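Local coordinates for putative cobalamin synthesis related protein (Corynebacterium diphtheriae, PDB 2NPN), which binds S-adenosylmethionine and probably acts as a precorrin-6A synthase (deacetylating), a methyltransferase of cobalamin biosynthesis, at residues 87-92 with 128-133; 181-186 with 242-247; 202-207 with 214-219. All blocks are in the same frame, centred on the assembly; numbering follows the deposited sequence.

Contact 1: 87-92 with 128-133; sequences RAHLLA and NLEDLH
Glu130, near the C-terminal end of helix 119-130, lays its side chain across the flank of the helical segment 87-92, where Ala88, His89 and Ala92 receive it. Of all residues in the contact it has the most surface buried, followed by Ala92 and Ala88. The CB of Ala92 points at the other segment and meets Glu130 CB at 3.5 Å, with Glu130 CG equally near, so the aliphatic part of the glutamate rests on a methyl group. Ala92 and Glu130 also have the nearest CA atoms across the contact, 6.4 Å apart. The chain then bends at chi2 (-57°), which carries CD back over the helix toward the backbone of His89 instead of straight out. Along the way CG lies 3.4 Å from Ala88 O, a carbonyl already engaged by Ala92 N in the helical bonding pattern.

At the polar end, the imidazole of His89 crosses the glutamate at about a right angle, with ring and carboxylate planes 46° apart. His89 ND1 donates a weak hydrogen bond to Glu130 OE1 (3.4 Å), which sits at the ring edge and near its plane. OE2 is turned toward the backbone of His89, 3.7 Å from its N.

Ala88 has a second neighbour: its CB touches Leu129 CD2 at 3.7 Å. Farther along, Leu132 reaches over the end of the contact, after Asp131 has left the helix with positive phi.

The contact thus joins helix 78-98 to the C-terminal end of helix 119-130 and the turn that follows. Met126 packs against Ala88, Ala92 and Leu132, Arg96 NH2 is hydrogen-bonded to Glu130 O, and on another flank of helix 78-98 Leu91 packs on strand 31-35 and Leu90 on strand 61-64.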
loop_
_atom_site.group_PDB
_atom_site.type_symbol
_atom_site.label_atom_id
_atom_site.label_comp_id
_atom_site.label_asym_id
_atom_site.label_seq_id
_atom_site.Cartn_x
_atom_site.Cartn_y
_atom_site.Cartn_z
ATOM N N ARG A 87 0.247 21.842 1.398
ATOM C CA ARG A 87 1.020 20.632 1.719
ATOM C C ARG A 87 2.423 20.694 1.108
ATOM O O ARG A 87 3.394 20.311 1.751
ATOM C CB ARG A 87 0.281 19.368 1.259
ATOM C CG ARG A 87 0.977 18.061 1.612
ATOM C CD ARG A 87 0.194 16.880 1.108
ATOM N NE ARG A 87 0.047 16.913 -0.348
ATOM C CZ ARG A 87 -0.792 16.150 -1.044
ATOM N NH1 ARG A 87 -1.585 15.277 -0.431
ATOM N NH2 ARG A 87 -0.826 16.244 -2.367
ATOM N N ALA A 88 2.544 21.197 -0.110
ATOM C CA ALA A 88 3.850 21.279 -0.766
ATOM C C ALA A 88 4.789 22.203 0.009
ATOM O O ALA A 88 5.950 21.863 0.264
ATOM C CB ALA A 88 3.700 21.749 -2.197
ATOM N N HIS A 89 4.266 23.355 0.413
ATOM C CA HIS A 89 5.054 24.328 1.152
ATOM C C HIS A 89 5.478 23.738 2.504
ATOM O O HIS A 89 6.625 23.912 2.929
ATOM C CB HIS A 89 4.250 25.631 1.340
ATOM C CG HIS A 89 5.003 26.709 2.054
ATOM N ND1 HIS A 89 6.329 26.994 1.796
ATOM C CD2 HIS A 89 4.616 27.568 3.028
ATOM C CE1 HIS A 89 6.723 27.985 2.580
ATOM N NE2 HIS A 89 5.702 28.353 3.334
ATOM N N LEU A 90 4.543 23.056 3.163
ATOM C CA LEU A 90 4.749 22.389 4.464
ATOM C C LEU A 90 5.870 21.343 4.398
ATOM O O LEU A 90 6.754 21.261 5.249
ATOM C CB LEU A 90 3.454 21.666 4.830
ATOM C CG LEU A 90 3.176 21.078 6.209
ATOM C CD1 LEU A 90 3.203 22.168 7.284
ATOM C CD2 LEU A 90 1.798 20.409 6.192
ATOM N N LEU A 91 5.793 20.508 3.376
ATOM C CA LEU A 91 6.783 19.437 3.185
ATOM C C LEU A 91 8.171 20.010 2.917
ATOM O O LEU A 91 9.153 19.570 3.501
ATOM C CB LEU A 91 6.385 18.487 2.053
ATOM C CG LEU A 91 5.234 17.502 2.299
ATOM C CD1 LEU A 91 4.867 16.786 1.011
ATOM C CD2 LEU A 91 5.619 16.511 3.380
ATOM N N ALA A 92 8.248 21.003 2.045
ATOM C CA ALA A 92 9.543 21.577 1.704
ATOM C C ALA A 92 10.170 22.267 2.890
ATOM O O ALA A 92 11.357 22.093 3.138
ATOM C CB ALA A 92 9.425 22.513 0.520
ATOM N N ASN A 128 9.191 20.459 -7.609
ATOM C CA ASN A 128 9.065 21.470 -8.674
ATOM C C ASN A 128 8.516 22.811 -8.195
ATOM O O ASN A 128 8.977 23.869 -8.620
ATOM C CB ASN A 128 8.179 20.961 -9.812
ATOM C CG ASN A 128 8.846 19.861 -10.622
ATOM O OD1 ASN A 128 10.075 19.862 -10.778
ATOM N ND2 ASN A 128 8.044 18.927 -11.155
ATOM N N LEU A 129 7.503 22.755 -7.343
ATOM C CA LEU A 129 6.810 23.949 -6.877
ATOM C C LEU A 129 7.648 24.725 -5.862
ATOM O O LEU A 129 7.630 25.945 -5.842
ATOM C CB LEU A 129 5.489 23.541 -6.236
ATOM C CG LEU A 129 4.558 24.603 -5.671
ATOM C CD1 LEU A 129 4.222 25.637 -6.729
ATOM C CD2 LEU A 129 3.307 23.905 -5.142
ATOM N N GLU A 130 8.389 24.000 -5.031
ATOM C CA GLU A 130 9.155 24.602 -3.932
ATOM C C GLU A 130 10.638 24.707 -4.244
ATOM O O GLU A 130 11.413 25.147 -3.396
ATOM C CB GLU A 130 8.957 23.778 -2.662
ATOM C CG GLU A 130 7.509 23.724 -2.183
ATOM C CD GLU A 130 6.897 25.095 -1.922
ATOM O OE1 GLU A 130 7.532 25.940 -1.242
ATOM O OE2 GLU A 130 5.763 25.328 -2.397
ATOM N N ASP A 131 11.017 24.335 -5.467
ATOM C CA ASP A 131 12.409 24.380 -5.915
ATOM C C ASP A 131 13.328 23.653 -4.919
ATOM O O ASP A 131 14.366 24.177 -4.504
ATOM C CB ASP A 131 12.842 25.836 -6.154
ATOM C CG ASP A 131 13.790 25.978 -7.323
ATOM O OD1 ASP A 131 13.867 25.044 -8.154
ATOM O OD2 ASP A 131 14.456 27.027 -7.426
ATOM N N LEU A 132 12.916 22.441 -4.534
ATOM C CA LEU A 132 13.685 21.612 -3.606
ATOM C C LEU A 132 14.601 20.668 -4.384
ATOM O O LEU A 132 14.139 19.705 -5.037
ATOM C CB LEU A 132 12.792 20.807 -2.663
ATOM C CG LEU A 132 13.525 20.081 -1.516
ATOM C CD1 LEU A 132 13.797 21.006 -0.337
ATOM C CD2 LEU A 132 12.740 18.857 -1.087
ATOM N N HIS A 133 15.891 20.972 -4.292
ATOM C CA HIS A 133 16.938 20.180 -4.889
ATOM C C HIS A 133 17.150 18.909 -4.076
ATOM O O HIS A 133 17.528 18.960 -2.899
ATOM C CB HIS A 133 18.225 21.002 -4.957
ATOM C CG HIS A 133 18.086 22.266 -5.756
ATOM N ND1 HIS A 133 18.159 23.517 -5.189
ATOM C CD2 HIS A 133 17.845 22.466 -7.075
ATOM C CE1 HIS A 133 18.002 24.438 -6.127
ATOM N NE2 HIS A 133 17.802 23.824 -7.279
#

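Contact 2: 181-186 with 242-247; sequences NCVVML and MDTYLL. With SAM (S-adenosylmethionine), chain C.
Val184 sits over one face of the Tyr245 ring, its CB 3.7 Å from the ring centroid and 20° off the normal, a CH-pi contact within an antiparallel hydrogen-bonded pair. Tyr245 CG lies between its own backbone N and carbonyl carbon (chi1 55°), and the ring is turned with one face under the valine; Val184 CG1 leans on OH and CZ, and CG2 on CE1. The phenol oxygen is hydrogen-bonded to Asp187 OD2. On the same side of the sheet Cys182 SG touches Leu247 CB at 3.8 Å.

The other face carries Val183, whose CG2 meets Leu246 CD1 at 4.0 Å and whose CG1 meets the methyl of Thr244. Thr244 also runs alongside Met185, a selenomethionine, both side chains pointing the same way.

Two pairs of backbone hydrogen bonds, at Cys182–Leu247 and Val184–Tyr245, hold the strands together. Next to them a water lies within hydrogen-bonding distance of Val184 O and Asp243 O, bridging the two carbonyls.

Here the cofactor enters. Thr244 OG1 donates to SAM N3 at 2.8 Å. The ribose hydroxyl O2' of SAM is held from both strands: it accepts from Leu186 N at 3.0 Å. In turn SAM O2' donates to Asp243 O, 2.8 Å away. Adjacent strand ends that grip adenine and ribose in this way form part of the S-adenosylmethionine site of a tetrapyrrole methylase.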
loop_
_atom_site.group_PDB
_atom_site.type_symbol
_atom_site.label_atom_id
_atom_site.label_comp_id
_atom_site.label_asym_id
_atom_site.label_seq_id
_atom_site.Cartn_x
_atom_site.Cartn_y
_atom_site.Cartn_z
ATOM N N ASN A 181 -7.280 -14.449 -14.728
ATOM C CA ASN A 181 -6.237 -14.436 -13.678
ATOM C C ASN A 181 -5.992 -12.986 -13.320
ATOM O O ASN A 181 -5.195 -12.291 -13.977
ATOM C CB ASN A 181 -5.011 -15.096 -14.213
ATOM C CG ASN A 181 -3.958 -15.248 -13.164
ATOM O OD1 ASN A 181 -4.236 -15.889 -12.154
ATOM N ND2 ASN A 181 -2.746 -14.750 -13.407
ATOM N N CYS A 182 -6.713 -12.520 -12.323
ATOM C CA CYS A 182 -6.596 -11.140 -11.973
ATOM C C CYS A 182 -6.504 -10.971 -10.477
ATOM O O CYS A 182 -6.893 -11.832 -9.702
ATOM C CB CYS A 182 -7.752 -10.363 -12.560
ATOM S SG CYS A 182 -9.357 -10.786 -11.927
ATOM N N VAL A 183 -5.861 -9.883 -10.105
ATOM C CA VAL A 183 -5.722 -9.457 -8.705
ATOM C C VAL A 183 -6.497 -8.154 -8.535
ATOM O O VAL A 183 -6.374 -7.238 -9.367
ATOM C CB VAL A 183 -4.259 -9.221 -8.351
ATOM C CG1 VAL A 183 -4.140 -8.665 -6.898
ATOM C CG2 VAL A 183 -3.462 -10.509 -8.529
ATOM N N VAL A 184 -7.307 -8.050 -7.489
ATOM C CA VAL A 184 -8.163 -6.905 -7.263
ATOM C C VAL A 184 -7.792 -6.213 -5.933
ATOM O O VAL A 184 -7.709 -6.864 -4.888
ATOM C CB VAL A 184 -9.627 -7.257 -7.256
ATOM C CG1 VAL A 184 -10.501 -6.028 -7.127
ATOM C CG2 VAL A 184 -10.008 -8.095 -8.487
HETATM N N MSE A 185 -7.504 -4.934 -6.054
HETATM C CA MSE A 185 -7.184 -4.069 -4.935
HETATM C C MSE A 185 -8.192 -2.920 -4.878
HETATM O O MSE A 185 -8.950 -2.668 -5.815
HETATM C CB MSE A 185 -5.744 -3.518 -5.080
HETATM C CG MSE A 185 -4.752 -4.634 -5.230
HETATM SE SE MSE A 185 -2.890 -4.066 -5.526
HETATM C CE MSE A 185 -2.486 -3.616 -3.707
ATOM N N LEU A 186 -8.172 -2.181 -3.764
ATOM C CA LEU A 186 -8.984 -0.974 -3.654
ATOM C C LEU A 186 -10.503 -1.273 -3.863
ATOM O O LEU A 186 -11.246 -0.398 -4.293
ATOM C CB LEU A 186 -8.508 0.099 -4.614
ATOM C CG LEU A 186 -7.120 0.641 -4.310
ATOM C CD1 LEU A 186 -6.639 1.531 -5.448
ATOM C CD2 LEU A 186 -7.163 1.476 -3.018
HETATM N N MSE A 242 -9.107 -3.473 4.765
HETATM C CA MSE A 242 -8.413 -3.505 3.485
HETATM C C MSE A 242 -8.263 -4.962 3.122
HETATM O O MSE A 242 -7.775 -5.746 3.938
HETATM C CB MSE A 242 -7.049 -2.840 3.538
HETATM C CG MSE A 242 -7.120 -1.323 3.634
HETATM SE SE MSE A 242 -5.384 -0.479 3.483
HETATM C CE MSE A 242 -4.495 -1.399 4.946
ATOM N N ASP A 243 -8.757 -5.302 1.941
ATOM C CA ASP A 243 -8.670 -6.649 1.410
ATOM C C ASP A 243 -7.988 -6.637 0.044
ATOM O O ASP A 243 -8.024 -5.621 -0.689
ATOM C CB ASP A 243 -10.024 -7.395 1.341
ATOM C CG ASP A 243 -11.082 -6.732 0.382
ATOM O OD1 ASP A 243 -10.947 -5.531 0.048
ATOM O OD2 ASP A 243 -12.103 -7.393 0.007
ATOM N N THR A 244 -7.443 -7.798 -0.322
ATOM C CA THR A 244 -6.887 -8.004 -1.665
ATOM C C THR A 244 -7.311 -9.423 -2.024
ATOM O O THR A 244 -7.389 -10.304 -1.148
ATOM C CB THR A 244 -5.321 -7.882 -1.655
ATOM O OG1 THR A 244 -4.904 -6.581 -1.201
ATOM C CG2 THR A 244 -4.693 -8.075 -3.061
ATOM N N TYR A 245 -7.612 -9.658 -3.295
ATOM C CA TYR A 245 -8.018 -11.007 -3.691
ATOM C C TYR A 245 -7.541 -11.298 -5.109
ATOM O O TYR A 245 -7.291 -10.395 -5.885
ATOM C CB TYR A 245 -9.506 -11.231 -3.498
ATOM C CG TYR A 245 -10.448 -10.247 -4.178
ATOM C CD1 TYR A 245 -11.051 -10.556 -5.404
ATOM C CD2 TYR A 245 -10.844 -9.052 -3.559
ATOM C CE1 TYR A 245 -11.956 -9.672 -6.035
ATOM C CE2 TYR A 245 -11.742 -8.206 -4.176
ATOM C CZ TYR A 245 -12.314 -8.524 -5.413
ATOM O OH TYR A 245 -13.270 -7.661 -5.985
ATOM N N LEU A 246 -7.475 -12.593 -5.421
ATOM C CA LEU A 246 -7.062 -13.069 -6.734
ATOM C C LEU A 246 -8.207 -13.940 -7.248
ATOM O O LEU A 246 -8.686 -14.792 -6.503
ATOM C CB LEU A 246 -5.763 -13.885 -6.660
ATOM C CG LEU A 246 -5.143 -14.260 -7.999
ATOM C CD1 LEU A 246 -3.570 -14.403 -7.820
ATOM C CD2 LEU A 246 -5.776 -15.478 -8.593
ATOM N N LEU A 247 -8.691 -13.662 -8.442
ATOM C CA LEU A 247 -9.733 -14.461 -9.127
ATOM C C LEU A 247 -9.052 -15.186 -10.258
ATOM O O LEU A 247 -8.239 -14.641 -10.993
ATOM C CB LEU A 247 -10.802 -13.539 -9.709
ATOM C CG LEU A 247 -11.606 -12.688 -8.715
ATOM C CD1 LEU A 247 -12.673 -11.798 -9.486
ATOM C CD2 LEU A 247 -12.236 -13.504 -7.679
HETATM N N SAM C . 1.502 0.323 -2.068
HETATM C CA SAM C . 0.603 -0.715 -1.478
HETATM C C SAM C . 1.129 -2.115 -1.731
HETATM O O SAM C . 0.486 -3.100 -1.279
HETATM O OXT SAM C . 2.208 -2.262 -2.339
HETATM C CB SAM C . -0.830 -0.556 -2.017
HETATM C CG SAM C . -1.527 0.727 -1.564
HETATM S SD SAM C . -3.274 0.907 -2.068
HETATM C CE SAM C . -3.507 2.584 -1.410
HETATM C "C5'" SAM C . -4.309 0.099 -0.799
HETATM C "C4'" SAM C . -4.848 -1.282 -1.209
HETATM O "O4'" SAM C . -3.849 -2.231 -1.024
HETATM C "C3'" SAM C . -6.017 -1.802 -0.371
HETATM O "O3'" SAM C . -7.255 -1.293 -0.801
HETATM C "C2'" SAM C . -5.919 -3.296 -0.524
HETATM O "O2'" SAM C . -6.369 -3.673 -1.813
HETATM C "C1'" SAM C . -4.412 -3.421 -0.465
HETATM N N9 SAM C . -3.902 -3.646 0.906
HETATM C C8 SAM C . -2.946 -2.870 1.542
HETATM N N7 SAM C . -2.646 -3.392 2.734
HETATM C C5 SAM C . -3.371 -4.543 2.861
HETATM C C6 SAM C . -3.419 -5.522 3.843
HETATM N N6 SAM C . -2.672 -5.447 4.974
HETATM N N1 SAM C . -4.268 -6.608 3.668
HETATM C C2 SAM C . -4.989 -6.738 2.496
HETATM N N3 SAM C . -4.940 -5.780 1.520
HETATM C C4 SAM C . -4.127 -4.706 1.676
HETATM O O HOH W 1 -9.663 -5.221 -3.084
#

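Contact 3: 202-207 with 214-219; sequences MWWGAF and VLRKGY. With MG (magnesium ion), chain B; SAM (S-adenosylmethionine), chain C.
Trp204 and Arg216 face each other as an antiparallel hydrogen-bonded pair at the middle of a beta hairpin, with Met202–Gly218 and Ala206–Val214 as the equivalent pairs toward its ends. Each pair exchanges two backbone hydrogen bonds, so the N-H and carbonyl of each of these six residues are used. The bonds differ in approach: Trp204 N reaches Arg216 O at 2.8 Å nearly along its C=O direction, whereas Arg216 N stands 38° out of the plane of the Trp204 carbonyl. That same Trp204 O also accepts from His152 NE2, and so has two donors.

The side chains on this face run together. Trp204 lies beside both Val214 and Arg216, pointing the same way, with CZ3 4.1 Å from Val214 CG1 and CE3 4.0 Å from Arg216 CG. The indole NE1 donates to Asp243 OD2, a carboxylate oxygen that also forms a salt bridge with Lys231. Because the backbone O of Asp243 binds the ribose of S-adenosylmethionine, Trp204 is a second-shell residue of that pocket, which Gly205 and Phe207 line directly. Arg216 NH1 donates back to Leu215 O of its own strand at 2.9 Å, with that oxygen close to the guanidinium plane.

On the opposite face Trp203 crosses Lys217, its CD1 3.7 Å from Lys217 CB, and Leu215 CD2 packs 4.1 Å from Gly205 CA. Past the turn at Gly218, Tyr219 OH binds the magnesium ion at 2.2 Å, a site shared with Leu250 O.

Strand 214-217 is outermost in the mixed sheet; strand 200-206 is flanked on its other side by strand 243-249, through backbone bonds of Trp203 with Leu246 and Gly205 with Thr244. Helix 220-238 covers the Trp204 face through Val227, while helix 144-152 meets Leu215 and Lys217 on the other.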
loop_
_atom_site.group_PDB
_atom_site.type_symbol
_atom_site.label_atom_id
_atom_site.label_comp_id
_atom_site.label_asym_id
_atom_site.label_seq_id
_atom_site.Cartn_x
_atom_site.Cartn_y
_atom_site.Cartn_z
HETATM N N MSE A 202 -11.564 -17.962 -5.959
HETATM C CA MSE A 202 -11.009 -16.776 -5.304
HETATM C C MSE A 202 -10.131 -17.155 -4.109
HETATM O O MSE A 202 -10.477 -18.040 -3.303
HETATM C CB MSE A 202 -12.142 -15.845 -4.818
HETATM C CG MSE A 202 -11.616 -14.606 -4.104
HETATM SE SE MSE A 202 -13.008 -13.258 -3.695
HETATM C CE MSE A 202 -14.210 -14.340 -2.631
ATOM N N TRP A 203 -8.974 -16.471 -4.026
ATOM C CA TRP A 203 -8.185 -16.396 -2.825
ATOM C C TRP A 203 -8.240 -14.974 -2.283
ATOM O O TRP A 203 -7.905 -14.034 -2.987
ATOM C CB TRP A 203 -6.750 -16.762 -3.094
ATOM C CG TRP A 203 -6.528 -18.190 -3.534
ATOM C CD1 TRP A 203 -6.209 -19.266 -2.756
ATOM C CD2 TRP A 203 -6.546 -18.668 -4.883
ATOM N NE1 TRP A 203 -6.038 -20.395 -3.541
ATOM C CE2 TRP A 203 -6.221 -20.045 -4.846
ATOM C CE3 TRP A 203 -6.799 -18.061 -6.127
ATOM C CZ2 TRP A 203 -6.117 -20.814 -6.021
ATOM C CZ3 TRP A 203 -6.685 -18.839 -7.280
ATOM C CH2 TRP A 203 -6.359 -20.194 -7.212
ATOM N N TRP A 204 -8.702 -14.834 -1.040
ATOM C CA TRP A 204 -9.014 -13.540 -0.441
ATOM C C TRP A 204 -8.257 -13.381 0.860
ATOM O O TRP A 204 -7.986 -14.348 1.595
ATOM C CB TRP A 204 -10.529 -13.435 -0.247
ATOM C CG TRP A 204 -11.059 -12.215 0.336
ATOM C CD1 TRP A 204 -11.518 -11.111 -0.339
ATOM C CD2 TRP A 204 -11.273 -11.937 1.739
ATOM N NE1 TRP A 204 -11.983 -10.173 0.550
ATOM C CE2 TRP A 204 -11.841 -10.644 1.827
ATOM C CE3 TRP A 204 -11.026 -12.646 2.928
ATOM C CZ2 TRP A 204 -12.224 -10.078 3.053
ATOM C CZ3 TRP A 204 -11.364 -12.056 4.131
ATOM C CH2 TRP A 204 -11.962 -10.788 4.185
ATOM N N GLY A 205 -7.894 -12.134 1.177
ATOM C CA GLY A 205 -7.344 -11.858 2.465
ATOM C C GLY A 205 -7.533 -10.428 2.893
ATOM O O GLY A 205 -7.483 -9.513 2.074
ATOM N N ALA A 206 -7.695 -10.258 4.203
ATOM C CA ALA A 206 -7.816 -8.950 4.821
ATOM C C ALA A 206 -6.827 -8.824 5.949
ATOM O O ALA A 206 -6.470 -9.801 6.586
ATOM C CB ALA A 206 -9.232 -8.702 5.308
ATOM N N PHE A 207 -6.343 -7.597 6.160
ATOM C CA PHE A 207 -5.388 -7.305 7.226
ATOM C C PHE A 207 -4.176 -8.233 7.096
ATOM O O PHE A 207 -3.622 -8.705 8.099
ATOM C CB PHE A 207 -6.066 -7.463 8.601
ATOM C CG PHE A 207 -7.379 -6.712 8.732
ATOM C CD1 PHE A 207 -7.397 -5.313 8.699
ATOM C CD2 PHE A 207 -8.554 -7.383 8.921
ATOM C CE1 PHE A 207 -8.577 -4.595 8.846
ATOM C CE2 PHE A 207 -9.778 -6.670 9.071
ATOM C CZ PHE A 207 -9.767 -5.287 9.019
ATOM N N VAL A 214 -7.008 -12.369 8.105
ATOM C CA VAL A 214 -8.061 -13.319 7.796
ATOM C C VAL A 214 -7.952 -13.730 6.353
ATOM O O VAL A 214 -7.826 -12.856 5.466
ATOM C CB VAL A 214 -9.467 -12.701 8.043
ATOM C CG1 VAL A 214 -10.526 -13.725 7.789
ATOM C CG2 VAL A 214 -9.579 -12.133 9.447
ATOM N N LEU A 215 -7.949 -15.048 6.129
ATOM C CA LEU A 215 -7.850 -15.639 4.794
ATOM C C LEU A 215 -9.088 -16.445 4.498
ATOM O O LEU A 215 -9.624 -17.111 5.369
ATOM C CB LEU A 215 -6.648 -16.568 4.673
ATOM C CG LEU A 215 -5.286 -15.962 5.014
ATOM C CD1 LEU A 215 -4.207 -17.099 4.908
ATOM C CD2 LEU A 215 -4.944 -14.771 4.118
ATOM N N ARG A 216 -9.529 -16.389 3.252
ATOM C CA ARG A 216 -10.592 -17.271 2.746
ATOM C C ARG A 216 -10.241 -17.661 1.319
ATOM O O ARG A 216 -9.640 -16.887 0.590
ATOM C CB ARG A 216 -11.966 -16.593 2.733
ATOM C CG ARG A 216 -12.499 -16.204 4.102
ATOM C CD ARG A 216 -12.801 -17.448 4.913
ATOM N NE ARG A 216 -13.500 -17.120 6.158
ATOM C CZ ARG A 216 -12.913 -16.854 7.315
ATOM N NH1 ARG A 216 -11.609 -16.927 7.457
ATOM N NH2 ARG A 216 -13.678 -16.563 8.378
ATOM N N LYS A 217 -10.633 -18.872 0.939
ATOM C CA LYS A 217 -10.518 -19.325 -0.423
ATOM C C LYS A 217 -11.611 -20.321 -0.811
ATOM O O LYS A 217 -12.137 -21.057 0.021
ATOM C CB LYS A 217 -9.166 -19.957 -0.693
ATOM C CG LYS A 217 -8.945 -21.291 -0.013
ATOM C CD LYS A 217 -7.611 -21.907 -0.424
ATOM C CE LYS A 217 -7.385 -23.256 0.201
ATOM N NZ LYS A 217 -7.321 -23.071 1.665
ATOM N N GLY A 218 -11.894 -20.347 -2.091
ATOM C CA GLY A 218 -12.867 -21.245 -2.633
ATOM C C GLY A 218 -13.540 -20.739 -3.884
ATOM O O GLY A 218 -13.283 -19.618 -4.329
ATOM N N TYR A 219 -14.406 -21.557 -4.475
ATOM C CA TYR A 219 -15.160 -21.064 -5.615
ATOM C C TYR A 219 -16.077 -19.937 -5.202
ATOM O O TYR A 219 -16.742 -20.026 -4.161
ATOM C CB TYR A 219 -15.972 -22.191 -6.279
ATOM C CG TYR A 219 -15.087 -23.098 -7.107
ATOM C CD1 TYR A 219 -14.787 -22.780 -8.427
ATOM C CD2 TYR A 219 -14.499 -24.246 -6.547
ATOM C CE1 TYR A 219 -13.947 -23.569 -9.181
ATOM C CE2 TYR A 219 -13.659 -25.062 -7.299
ATOM C CZ TYR A 219 -13.371 -24.721 -8.598
ATOM O OH TYR A 219 -12.531 -25.487 -9.363
HETATM MG MG MG B . -12.583 -25.654 -11.595
HETATM N N SAM C . 1.502 0.323 -2.068
HETATM C CA SAM C . 0.603 -0.715 -1.478
HETATM C C SAM C . 1.129 -2.115 -1.731
HETATM O O SAM C . 0.486 -3.100 -1.279
HETATM O OXT SAM C . 2.208 -2.262 -2.339
HETATM C CB SAM C . -0.830 -0.556 -2.017
HETATM C CG SAM C . -1.527 0.727 -1.564
HETATM S SD SAM C . -3.274 0.907 -2.068
HETATM C CE SAM C . -3.507 2.584 -1.410
HETATM C "C5'" SAM C . -4.309 0.099 -0.799
HETATM C "C4'" SAM C . -4.848 -1.282 -1.209
HETATM O "O4'" SAM C . -3.849 -2.231 -1.024
HETATM C "C3'" SAM C . -6.017 -1.802 -0.371
HETATM O "O3'" SAM C . -7.255 -1.293 -0.801
HETATM C "C2'" SAM C . -5.919 -3.296 -0.524
HETATM O "O2'" SAM C . -6.369 -3.673 -1.813
HETATM C "C1'" SAM C . -4.412 -3.421 -0.465
HETATM N N9 SAM C . -3.902 -3.646 0.906
HETATM C C8 SAM C . -2.946 -2.870 1.542
HETATM N N7 SAM C . -2.646 -3.392 2.734
HETATM C C5 SAM C . -3.371 -4.543 2.861
HETATM C C6 SAM C . -3.419 -5.522 3.843
HETATM N N6 SAM C . -2.672 -5.447 4.974
HETATM N N1 SAM C . -4.268 -6.608 3.668
HETATM C C2 SAM C . -4.989 -6.738 2.496
HETATM N N3 SAM C . -4.940 -5.780 1.520
HETATM C C4 SAM C . -4.127 -4.706 1.676
#

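In the fold
Contacts 2 and 3 belong to one mixed sheet, their centres 9 Å apart, and contact 3 is nested inside the chain loop that contact 2 closes. Contact 2 is wholly buried and both reach the cofactor, but contact 3 lies at the sheet margin, with lysine and arginine exposed. Strands 243-249 and 200-206 are neighbours, so the two contacts continue each other across the sheet. Contact 1 stands apart, its centre 35 Å from that of contact 2 and on the opposite side of the chain centre, beside the parallel sheet. It is partly buried and joins helices by side chains and one weak hydrogen bond, where the other two rely on backbone ladders.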